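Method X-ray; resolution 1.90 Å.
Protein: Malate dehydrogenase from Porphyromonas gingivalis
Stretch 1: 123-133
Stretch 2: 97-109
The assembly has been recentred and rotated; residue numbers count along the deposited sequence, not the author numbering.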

ATOM      1  N   ILE A 123      18.731  -4.892   1.820  1.00 15.58           N
ATOM      2  CA  ILE A 123      18.052  -5.470   0.643  1.00 15.36           C
ATOM      3  C   ILE A 123      18.084  -4.508  -0.525  1.00 15.32           C
ATOM      4  O   ILE A 123      17.660  -3.329  -0.424  1.00 15.02           O
ATOM      5  CB  ILE A 123      16.577  -5.868   0.981  1.00 15.02           C
ATOM      6  CG1 ILE A 123      16.542  -6.757   2.263  1.00 14.48           C
ATOM      7  CG2 ILE A 123      15.911  -6.514  -0.274  1.00 14.91           C
ATOM      8  CD1 ILE A 123      15.116  -7.211   2.699  1.00 18.43           C
ATOM      9  N   ILE A 124      18.564  -5.014  -1.667  1.00 16.32           N
ATOM     10  CA  ILE A 124      18.746  -4.209  -2.835  1.00 16.56           C
ATOM     11  C   ILE A 124      17.719  -4.690  -3.867  1.00 18.05           C
ATOM     12  O   ILE A 124      17.654  -5.897  -4.130  1.00 18.08           O
ATOM     13  CB  ILE A 124      20.154  -4.435  -3.383  1.00 16.63           C
ATOM     14  CG1 ILE A 124      21.241  -4.068  -2.338  1.00 17.09           C
ATOM     15  CG2 ILE A 124      20.320  -3.651  -4.689  1.00 18.04           C
ATOM     16  CD1 ILE A 124      21.174  -2.604  -1.924  1.00 20.49           C
ATOM     17  N   ILE A 125      16.912  -3.798  -4.442  1.00 17.84           N
ATOM     18  CA  ILE A 125      15.894  -4.312  -5.365  1.00 20.32           C
ATOM     19  C   ILE A 125      15.989  -3.763  -6.788  1.00 21.51           C
ATOM     20  O   ILE A 125      15.335  -4.282  -7.702  1.00 22.72           O
ATOM     21  CB  ILE A 125      14.452  -4.136  -4.823  1.00 20.46           C
ATOM     22  CG1 ILE A 125      13.896  -2.746  -5.149  1.00 22.60           C
ATOM     23  CG2 ILE A 125      14.381  -4.577  -3.315  1.00 20.61           C
ATOM     24  CD1 ILE A 125      12.367  -2.749  -5.242  1.00 24.26           C
ATOM     25  N   PHE A 126      16.851  -2.782  -6.985  1.00 21.07           N
ATOM     26  CA  PHE A 126      17.031  -2.191  -8.287  1.00 22.19           C
ATOM     27  C   PHE A 126      17.929  -3.048  -9.198  1.00 23.24           C
ATOM     28  O   PHE A 126      18.866  -3.725  -8.758  1.00 22.82           O
ATOM     29  CB  PHE A 126      17.449  -0.710  -8.207  1.00 21.51           C
ATOM     30  CG  PHE A 126      18.775  -0.455  -7.506  1.00 21.08           C
ATOM     31  CD1 PHE A 126      19.970  -0.426  -8.226  1.00 19.63           C
ATOM     32  CD2 PHE A 126      18.815  -0.182  -6.156  1.00 18.34           C
ATOM     33  CE1 PHE A 126      21.185  -0.139  -7.581  1.00 19.15           C
ATOM     34  CE2 PHE A 126      20.028   0.100  -5.500  1.00 19.69           C
ATOM     35  CZ  PHE A 126      21.221   0.102  -6.222  1.00 21.80           C
ATOM     36  N   ASN A 127      17.579  -3.074 -10.471  1.00 23.90           N
ATOM     37  CA  ASN A 127      18.247  -3.974 -11.394  1.00 25.43           C
ATOM     38  C   ASN A 127      19.502  -3.378 -12.011  1.00 25.52           C
ATOM     39  O   ASN A 127      19.669  -2.164 -12.019  1.00 25.10           O
ATOM     40  CB  ASN A 127      17.269  -4.446 -12.464  1.00 25.97           C
ATOM     41  CG  ASN A 127      16.542  -5.704 -12.041  1.00 29.74           C
ATOM     42  OD1 ASN A 127      17.131  -6.597 -11.421  1.00 36.90           O
ATOM     43  ND2 ASN A 127      15.268  -5.771 -12.329  1.00 32.12           N
ATOM     44  N   PRO A 128      20.390  -4.239 -12.524  1.00 26.19           N
ATOM     45  CA  PRO A 128      20.245  -5.701 -12.502  1.00 25.89           C
ATOM     46  C   PRO A 128      20.665  -6.251 -11.132  1.00 25.79           C
ATOM     47  O   PRO A 128      21.829  -6.114 -10.759  1.00 25.08           O
ATOM     48  CB  PRO A 128      21.208  -6.156 -13.603  1.00 26.43           C
ATOM     49  CG  PRO A 128      22.258  -5.081 -13.652  1.00 25.83           C
ATOM     50  CD  PRO A 128      21.582  -3.794 -13.292  1.00 26.61           C
ATOM     51  N   ALA A 129      19.727  -6.840 -10.378  1.00 24.89           N
ATOM     52  CA  ALA A 129      19.986  -7.174  -8.956  1.00 25.01           C
ATOM     53  C   ALA A 129      21.143  -8.130  -8.664  1.00 24.64           C
ATOM     54  O   ALA A 129      21.773  -8.028  -7.605  1.00 23.90           O
ATOM     55  CB  ALA A 129      18.669  -7.633  -8.223  1.00 24.95           C
ATOM     56  N   ASP A 130      21.476  -9.024  -9.601  1.00 25.51           N
ATOM     57  CA  ASP A 130      22.692  -9.852  -9.427  1.00 26.26           C
ATOM     58  C   ASP A 130      23.963  -9.009  -9.326  1.00 24.85           C
ATOM     59  O   ASP A 130      24.920  -9.400  -8.673  1.00 25.57           O
ATOM     60  CB  ASP A 130      22.889 -10.891 -10.551  1.00 27.04           C
ATOM     61  CG  ASP A 130      22.738 -10.288 -11.938  1.00 30.92           C
ATOM     62  OD1 ASP A 130      21.642  -9.756 -12.217  1.00 33.58           O
ATOM     63  OD2 ASP A 130      23.698 -10.368 -12.756  1.00 34.66           O
ATOM     64  N   ILE A 131      23.987  -7.882 -10.016  1.00 23.84           N
ATOM     65  CA  ILE A 131      25.167  -7.026 -10.013  1.00 22.02           C
ATOM     66  C   ILE A 131      25.029  -6.072  -8.865  1.00 21.00           C
ATOM     67  O   ILE A 131      25.931  -5.954  -8.043  1.00 21.28           O
ATOM     68  CB  ILE A 131      25.323  -6.215 -11.301  1.00 22.70           C
ATOM     69  CG1 ILE A 131      25.747  -7.107 -12.481  1.00 21.59           C
ATOM     70  CG2 ILE A 131      26.357  -5.066 -11.103  1.00 20.91           C
ATOM     71  CD1 ILE A 131      27.023  -7.896 -12.258  1.00 24.15           C
ATOM     72  N   THR A 132      23.884  -5.391  -8.783  1.00 20.29           N
ATOM     73  CA  THR A 132      23.717  -4.352  -7.755  1.00 18.37           C
ATOM     74  C   THR A 132      23.832  -4.901  -6.351  1.00 18.91           C
ATOM     75  O   THR A 132      24.466  -4.303  -5.457  1.00 18.03           O
ATOM     76  CB  THR A 132      22.385  -3.589  -7.928  1.00 19.71           C
ATOM     77  OG1 THR A 132      21.281  -4.519  -7.899  1.00 17.09           O
ATOM     78  CG2 THR A 132      22.381  -2.867  -9.269  1.00 20.53           C
ATOM     79  N   GLY A 133      23.194  -6.043  -6.123  1.00 17.43           N
ATOM     80  CA  GLY A 133      23.337  -6.679  -4.858  1.00 18.33           C
ATOM     81  C   GLY A 133      24.778  -7.091  -4.571  1.00 17.88           C
ATOM     82  O   GLY A 133      25.241  -6.954  -3.423  1.00 17.33           O
TER
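Stretch 2 97-109: LLKGNAEIAAQLG

Stretch 2 (97-109) is helical throughout and belongs to a longer helix that extends beyond it at both ends. It packs against stretch 1 (123-133), which leaves a strand at I124, passes through a short loop and enters a helix at A129. Helix 129-133 and helix 97-109 run in broadly the same direction: the angle between their N-to-C axes is 32° (signed crossing angle -32°), and the axes approach to 8.9 Å. The contact buries 428 Å² in all, counting both sides, and no hydrogen bond crosses it; the contact consists of apolar side-chain packing and van der Waals contacts with backbone carbonyls and the side chain of N101.

Along stretch 1, I123 lies out of reach, whereas the next strand residue, I124, directs its CA-to-CB bond toward the helix. With chi1 and chi2 both m, its CD1 comes to 3.5 Å from CD2 of L108, near the C-terminal end of stretch 2. I125 makes no contact.

F126 directs its CA-to-CB bond toward the helix, has chi1 p and presents the edge of its ring to the helix backbone. CE1 of F126 lies 3.8 Å from O of N101, and CZ of F126 lies 4.0 Å from CA of A105, both partners near the plane of the ring. The CB of A105 also packs on the ring, 4.1 Å from CZ of F126.

The CA-to-CB bond of N127 points away from stretch 2, but its carbonyl faces N101. The O of N127 is 3.3 Å from CG and 3.4 Å from ND2 of N101, yet the angle is too poor for a hydrogen bond. That amide nitrogen instead makes a weak hydrogen bond within its own helix, from ND2 of N101 to O of L97 (2.8 Å). The side chain of N127 is engaged within stretch 1: its OD1 accepts a hydrogen bond from N of A129 (2.8 Å), tying the loop to the start of the following helix.

P128, preceded by a cis peptide bond, occupies the N-cap position. Its ring packs on two residues one helical turn or so apart, with CG of P128 4.0 Å from CD1 of L98 and CD of P128 4.2 Å from CB of N101. The O of P128 accepts hydrogen bonds from N of I131 and N of T132, both at 2.9 Å.

A129 and D130 make no contact. The CA-to-CB bond of I131 points toward stretch 2, and the residue meets both L98 and A102: its CG1 is 4.3 Å from CD1 of L98, and its CG2 is 4.1 Å from CB of A102.

T132 brings the backbones closest in register, its CA 5.3 Å from CA of A105. The O of T132 lies 3.5 Å from CB of A105, while CG2 of T132 is 3.9 Å from O of N101. Its hydroxyl OG1 donates a hydrogen bond to O of F126 (2.7 Å), linking helix and loop. G133 takes no part in the contact.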

ATOM      1  N   LEU A  97      23.416   2.041 -18.555  1.00 40.62           N
ATOM      2  CA  LEU A  97      22.530   1.699 -17.440  1.00 39.31           C
ATOM      3  C   LEU A  97      23.214   0.738 -16.462  1.00 37.49           C
ATOM      4  O   LEU A  97      23.056   0.854 -15.247  1.00 36.12           O
ATOM      5  CB  LEU A  97      21.268   1.024 -17.958  1.00 40.14           C
ATOM      6  CG  LEU A  97      20.044   1.841 -18.354  1.00 42.32           C
ATOM      7  CD1 LEU A  97      18.949   0.837 -18.603  1.00 44.18           C
ATOM      8  CD2 LEU A  97      19.645   2.799 -17.241  1.00 42.39           C
ATOM      9  N   LEU A  98      23.956  -0.215 -17.017  1.00 35.01           N
ATOM     10  CA  LEU A  98      24.665  -1.205 -16.234  1.00 33.40           C
ATOM     11  C   LEU A  98      25.686  -0.530 -15.329  1.00 31.87           C
ATOM     12  O   LEU A  98      25.697  -0.734 -14.116  1.00 31.19           O
ATOM     13  CB  LEU A  98      25.382  -2.176 -17.169  1.00 33.17           C
ATOM     14  CG  LEU A  98      26.341  -3.173 -16.517  1.00 34.47           C
ATOM     15  CD1 LEU A  98      25.613  -4.015 -15.482  1.00 31.92           C
ATOM     16  CD2 LEU A  98      27.002  -4.040 -17.613  1.00 33.13           C
ATOM     17  N   LYS A  99      26.531   0.287 -15.939  1.00 30.79           N
ATOM     18  CA  LYS A  99      27.535   1.057 -15.226  1.00 30.05           C
ATOM     19  C   LYS A  99      26.899   2.032 -14.236  1.00 28.78           C
ATOM     20  O   LYS A  99      27.363   2.175 -13.102  1.00 28.23           O
ATOM     21  CB  LYS A  99      28.405   1.844 -16.233  1.00 30.06           C
ATOM     22  CG  LYS A  99      29.624   2.513 -15.598  1.00 32.46           C
ATOM     23  CD  LYS A  99      30.572   3.026 -16.677  1.00 37.51           C
ATOM     24  CE  LYS A  99      31.892   3.487 -16.063  1.00 41.36           C
ATOM     25  NZ  LYS A  99      31.687   4.337 -14.851  1.00 41.80           N
ATOM     26  N   GLY A 100      25.847   2.713 -14.678  1.00 27.07           N
ATOM     27  CA  GLY A 100      25.152   3.659 -13.831  1.00 25.74           C
ATOM     28  C   GLY A 100      24.597   2.996 -12.584  1.00 24.38           C
ATOM     29  O   GLY A 100      24.782   3.494 -11.462  1.00 23.92           O
ATOM     30  N   ASN A 101      23.944   1.853 -12.748  1.00 23.87           N
ATOM     31  CA  ASN A 101      23.408   1.161 -11.563  1.00 23.73           C
ATOM     32  C   ASN A 101      24.489   0.499 -10.712  1.00 23.44           C
ATOM     33  O   ASN A 101      24.376   0.442  -9.466  1.00 22.72           O
ATOM     34  CB  ASN A 101      22.360   0.119 -11.969  1.00 23.70           C
ATOM     35  CG  ASN A 101      21.091   0.751 -12.395  1.00 26.57           C
ATOM     36  OD1 ASN A 101      20.411   1.382 -11.589  1.00 27.14           O
ATOM     37  ND2 ASN A 101      20.760   0.619 -13.676  1.00 27.51           N
ATOM     38  N   ALA A 102      25.534  -0.013 -11.364  1.00 22.47           N
ATOM     39  CA  ALA A 102      26.640  -0.567 -10.581  1.00 22.98           C
ATOM     40  C   ALA A 102      27.278   0.525  -9.723  1.00 22.45           C
ATOM     41  O   ALA A 102      27.639   0.271  -8.550  1.00 21.79           O
ATOM     42  CB  ALA A 102      27.675  -1.236 -11.461  1.00 22.84           C
ATOM     43  N   GLU A 103      27.431   1.718 -10.296  1.00 22.70           N
ATOM     44  CA  GLU A 103      28.005   2.871  -9.554  1.00 23.42           C
ATOM     45  C   GLU A 103      27.114   3.326  -8.392  1.00 22.25           C
ATOM     46  O   GLU A 103      27.614   3.692  -7.341  1.00 22.26           O
ATOM     47  CB  GLU A 103      28.248   4.095 -10.450  1.00 24.62           C
ATOM     48  CG  GLU A 103      29.208   3.889 -11.629  1.00 29.01           C
ATOM     49  CD  GLU A 103      30.650   3.678 -11.215  1.00 34.51           C
ATOM     50  OE1 GLU A 103      30.912   3.460 -10.021  1.00 34.85           O
ATOM     51  OE2 GLU A 103      31.529   3.720 -12.105  1.00 36.99           O
ATOM     52  N   ILE A 104      25.802   3.359  -8.579  1.00 21.29           N
ATOM     53  CA  ILE A 104      24.972   3.781  -7.438  1.00 21.26           C
ATOM     54  C   ILE A 104      25.032   2.705  -6.372  1.00 19.16           C
ATOM     55  O   ILE A 104      25.049   3.009  -5.191  1.00 16.51           O
ATOM     56  CB  ILE A 104      23.499   4.040  -7.796  1.00 21.91           C
ATOM     57  CG1 ILE A 104      23.410   5.027  -8.937  1.00 23.30           C
ATOM     58  CG2 ILE A 104      22.798   4.697  -6.602  1.00 24.58           C
ATOM     59  CD1 ILE A 104      22.051   4.921  -9.698  1.00 27.18           C
ATOM     60  N   ALA A 105      25.120   1.447  -6.794  1.00 19.38           N
ATOM     61  CA  ALA A 105      25.242   0.351  -5.833  1.00 19.25           C
ATOM     62  C   ALA A 105      26.576   0.459  -5.085  1.00 19.23           C
ATOM     63  O   ALA A 105      26.630   0.232  -3.891  1.00 17.79           O
ATOM     64  CB  ALA A 105      25.153  -1.012  -6.531  1.00 19.78           C
ATOM     65  N   ALA A 106      27.662   0.819  -5.768  1.00 19.58           N
ATOM     66  CA  ALA A 106      28.975   0.964  -5.023  1.00 19.48           C
ATOM     67  C   ALA A 106      28.935   2.085  -3.986  1.00 18.98           C
ATOM     68  O   ALA A 106      29.422   1.957  -2.831  1.00 19.05           O
ATOM     69  CB  ALA A 106      30.129   1.218  -5.979  1.00 18.76           C
ATOM     70  N   GLN A 107      28.377   3.196  -4.414  1.00 19.53           N
ATOM     71  CA  GLN A 107      28.185   4.345  -3.532  1.00 20.86           C
ATOM     72  C   GLN A 107      27.308   4.007  -2.354  1.00 20.03           C
ATOM     73  O   GLN A 107      27.573   4.481  -1.261  1.00 20.86           O
ATOM     74  CB  GLN A 107      27.616   5.558  -4.294  1.00 21.66           C
ATOM     75  CG  GLN A 107      27.603   6.827  -3.430  1.00 25.25           C
ATOM     76  CD  GLN A 107      29.029   7.282  -3.052  1.00 30.91           C
ATOM     77  OE1 GLN A 107      29.885   7.423  -3.920  1.00 33.97           O
ATOM     78  NE2 GLN A 107      29.283   7.489  -1.755  1.00 32.46           N
ATOM     79  N   LEU A 108      26.269   3.177  -2.537  1.00 19.52           N
ATOM     80  CA  LEU A 108      25.469   2.779  -1.378  1.00 19.49           C
ATOM     81  C   LEU A 108      26.287   1.941  -0.407  1.00 18.64           C
ATOM     82  O   LEU A 108      26.237   2.155   0.795  1.00 17.67           O
ATOM     83  CB  LEU A 108      24.215   2.005  -1.790  1.00 19.48           C
ATOM     84  CG  LEU A 108      23.347   1.361  -0.694  1.00 19.66           C
ATOM     85  CD1 LEU A 108      22.877   2.416   0.309  1.00 20.12           C
ATOM     86  CD2 LEU A 108      22.148   0.731  -1.423  1.00 18.77           C
ATOM     87  N   GLY A 109      27.055   0.987  -0.931  1.00 18.90           N
ATOM     88  CA  GLY A 109      27.999   0.267  -0.082  1.00 19.66           C
ATOM     89  C   GLY A 109      28.971   1.184   0.687  1.00 19.43           C
ATOM     90  O   GLY A 109      29.155   1.045   1.896  1.00 20.26           O
TER